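Local coordinates for protein alpha-L-rhamnosidase (Streptomyces avermitilis, PDB 3W5M) that hydrolyses terminal non-reducing alpha-L-rhamnose residues from alpha-L-rhamnosides such as citrus flavonoids and gum arabic, at residues Ala838-Ala842 with Lys843-Leu847. Numbering follows the deposited sequence.
Sequences ALIEA and KDWHL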
ATOM      1  N   ALA A 838     -30.878   4.987  22.356  1.00 36.71           N
ATOM      2  CA  ALA A 838     -31.736   3.921  22.863  1.00 38.67           C
ATOM      3  C   ALA A 838     -31.242   2.562  22.369  1.00 38.77           C
ATOM      4  O   ALA A 838     -31.213   1.592  23.141  1.00 35.58           O
ATOM      5  CB  ALA A 838     -33.186   4.152  22.445  1.00 38.61           C
ATOM      6  N   LEU A 839     -30.847   2.506  21.092  1.00 37.90           N
ATOM      7  CA  LEU A 839     -30.320   1.279  20.480  1.00 37.08           C
ATOM      8  C   LEU A 839     -28.973   0.866  21.075  1.00 38.58           C
ATOM      9  O   LEU A 839     -28.719  -0.330  21.253  1.00 40.21           O
ATOM     10  CB  LEU A 839     -30.236   1.394  18.960  1.00 35.01           C
ATOM     11  CG  LEU A 839     -31.507   1.618  18.136  1.00 33.84           C
ATOM     12  CD1 LEU A 839     -31.150   1.935  16.704  1.00 35.08           C
ATOM     13  CD2 LEU A 839     -32.429   0.407  18.160  1.00 36.71           C
ATOM     14  N   ILE A 840     -28.133   1.853  21.386  1.00 36.70           N
ATOM     15  CA  ILE A 840     -26.848   1.624  22.056  1.00 37.59           C
ATOM     16  C   ILE A 840     -27.051   1.098  23.493  1.00 41.74           C
ATOM     17  O   ILE A 840     -26.433   0.102  23.903  1.00 40.99           O
ATOM     18  CB  ILE A 840     -25.974   2.902  22.047  1.00 35.65           C
ATOM     19  CG1 ILE A 840     -25.594   3.267  20.593  1.00 36.78           C
ATOM     20  CG2 ILE A 840     -24.738   2.723  22.931  1.00 35.15           C
ATOM     21  CD1 ILE A 840     -24.802   4.559  20.429  1.00 34.99           C
ATOM     22  N   GLU A 841     -27.922   1.773  24.247  1.00 43.50           N
ATOM     23  CA  GLU A 841     -28.292   1.342  25.601  1.00 44.62           C
ATOM     24  C   GLU A 841     -28.817  -0.102  25.599  1.00 41.87           C
ATOM     25  O   GLU A 841     -28.417  -0.905  26.444  1.00 42.54           O
ATOM     26  CB  GLU A 841     -29.330   2.298  26.202  1.00 46.96           C
ATOM     27  CG  GLU A 841     -29.530   2.170  27.707  1.00 52.12           C
ATOM     28  CD  GLU A 841     -30.775   2.900  28.196  1.00 57.48           C
ATOM     29  OE1 GLU A 841     -31.842   2.732  27.566  1.00 60.49           O
ATOM     30  OE2 GLU A 841     -30.696   3.635  29.208  1.00 58.54           O
ATOM     31  N   ALA A 842     -29.682  -0.420  24.633  1.00 40.21           N
ATOM     32  CA  ALA A 842     -30.264  -1.760  24.484  1.00 41.66           C
ATOM     33  C   ALA A 842     -29.228  -2.856  24.208  1.00 43.99           C
ATOM     34  O   ALA A 842     -29.462  -4.026  24.514  1.00 44.86           O
ATOM     35  CB  ALA A 842     -31.330  -1.766  23.395  1.00 40.71           C
ATOM     36  N   LYS A 843     -28.098  -2.478  23.614  1.00 41.24           N
ATOM     37  CA  LYS A 843     -27.014  -3.414  23.351  1.00 37.18           C
ATOM     38  C   LYS A 843     -26.013  -3.413  24.497  1.00 41.28           C
ATOM     39  O   LYS A 843     -24.845  -3.764  24.291  1.00 42.24           O
ATOM     40  CB  LYS A 843     -26.311  -3.060  22.033  1.00 36.66           C
ATOM     41  CG  LYS A 843     -27.106  -3.370  20.770  1.00 36.19           C
ATOM     42  CD  LYS A 843     -28.055  -4.552  20.965  1.00 39.76           C
ATOM     43  CE  LYS A 843     -28.180  -5.423  19.727  1.00 37.84           C
ATOM     44  NZ  LYS A 843     -27.966  -4.671  18.464  1.00 37.97           N
ATOM     45  N   ASP A 844     -26.464  -3.028  25.694  1.00 38.08           N
ATOM     46  CA  ASP A 844     -25.611  -2.928  26.892  1.00 43.82           C
ATOM     47  C   ASP A 844     -24.405  -1.987  26.674  1.00 41.34           C
ATOM     48  O   ASP A 844     -23.267  -2.271  27.096  1.00 37.29           O
ATOM     49  CB  ASP A 844     -25.187  -4.326  27.392  1.00 46.61           C
ATOM     50  CG  ASP A 844     -24.511  -4.287  28.759  1.00 55.03           C
ATOM     51  OD1 ASP A 844     -24.948  -3.498  29.630  1.00 59.38           O
ATOM     52  OD2 ASP A 844     -23.535  -5.052  28.957  1.00 55.90           O
ATOM     53  N   TRP A 845     -24.697  -0.856  26.026  1.00 41.45           N
ATOM     54  CA  TRP A 845     -23.732   0.196  25.727  1.00 40.69           C
ATOM     55  C   TRP A 845     -22.604  -0.326  24.829  1.00 37.00           C
ATOM     56  O   TRP A 845     -21.426  -0.196  25.163  1.00 37.23           O
ATOM     57  CB  TRP A 845     -23.178   0.825  27.013  1.00 45.89           C
ATOM     58  CG  TRP A 845     -24.236   1.347  27.939  1.00 53.58           C
ATOM     59  CD1 TRP A 845     -24.639   0.790  29.120  1.00 54.21           C
ATOM     60  CD2 TRP A 845     -25.032   2.527  27.754  1.00 56.91           C
ATOM     61  NE1 TRP A 845     -25.633   1.557  29.691  1.00 58.76           N
ATOM     62  CE2 TRP A 845     -25.892   2.630  28.876  1.00 60.15           C
ATOM     63  CE3 TRP A 845     -25.102   3.509  26.752  1.00 57.65           C
ATOM     64  CZ2 TRP A 845     -26.813   3.681  29.026  1.00 59.50           C
ATOM     65  CZ3 TRP A 845     -26.020   4.554  26.898  1.00 59.72           C
ATOM     66  CH2 TRP A 845     -26.864   4.628  28.029  1.00 58.99           C
ATOM     67  N   HIS A 846     -22.994  -0.972  23.742  1.00 32.78           N
ATOM     68  CA  HIS A 846     -22.049  -1.401  22.701  1.00 36.53           C
ATOM     69  C   HIS A 846     -22.513  -0.873  21.357  1.00 34.50           C
ATOM     70  O   HIS A 846     -23.708  -0.783  21.083  1.00 34.39           O
ATOM     71  CB  HIS A 846     -21.930  -2.937  22.592  1.00 37.68           C
ATOM     72  CG  HIS A 846     -21.306  -3.597  23.786  1.00 40.60           C
ATOM     73  ND1 HIS A 846     -22.019  -3.899  24.926  1.00 40.76           N
ATOM     74  CD2 HIS A 846     -20.044  -4.040  24.006  1.00 40.30           C
ATOM     75  CE1 HIS A 846     -21.219  -4.476  25.805  1.00 43.10           C
ATOM     76  NE2 HIS A 846     -20.015  -4.579  25.271  1.00 43.35           N
ATOM     77  N   LEU A 847     -21.550  -0.539  20.506  1.00 32.78           N
ATOM     78  CA  LEU A 847     -21.855  -0.183  19.138  1.00 31.41           C
ATOM     79  C   LEU A 847     -22.333  -1.399  18.346  1.00 30.49           C
ATOM     80  O   LEU A 847     -22.119  -2.535  18.749  1.00 31.31           O
ATOM     81  CB  LEU A 847     -20.610   0.442  18.469  1.00 31.10           C
ATOM     82  CG  LEU A 847     -19.330  -0.393  18.320  1.00 30.13           C
ATOM     83  CD1 LEU A 847     -19.430  -1.363  17.138  1.00 28.16           C
ATOM     84  CD2 LEU A 847     -18.157   0.551  18.144  1.00 29.57           C
TER
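The indole of Trp845 folds back over the last turn of helix 829-842 and lies against Glu841. CG of Glu841 sits over one face of the ring toward its rim, 3.4 Å from CZ2 of Trp845, and CA of Glu841 makes a CH-pi contact almost on the normal of the six-membered ring, 4.0 Å from its centroid. Setting CG of Glu841 anti to the backbone N (chi1 -165°) runs its side chain alongside the indole. Arg872 makes a cation-pi contact with the indole; an alanine in place of Trp845 would probably leave that guanidinium without its aromatic mate and uncover the aliphatic part of Glu841. CG2 of Ile840 approaches obliquely, 3.9 Å from CE3 of Trp845, and Ile840 also packs on Leu857 and Leu861 of helix 854-863, within the (alpha/alpha)6-barrel domain. Backbone bonds close the helix in a Schellman motif: Trp845 N donates to Ile840 O (2.9 Å) and Asp844 N to Glu841 O (3.0 Å), with Asp844 the C-prime residue at positive phi (57°). His846 ND1 reaches back to donate to Lys843 O at 2.9 Å, in the carbonyl plane, while NE2 of the same ring is hydrogen-bonded to Thr878 OG1, fixing the imidazole's rotation.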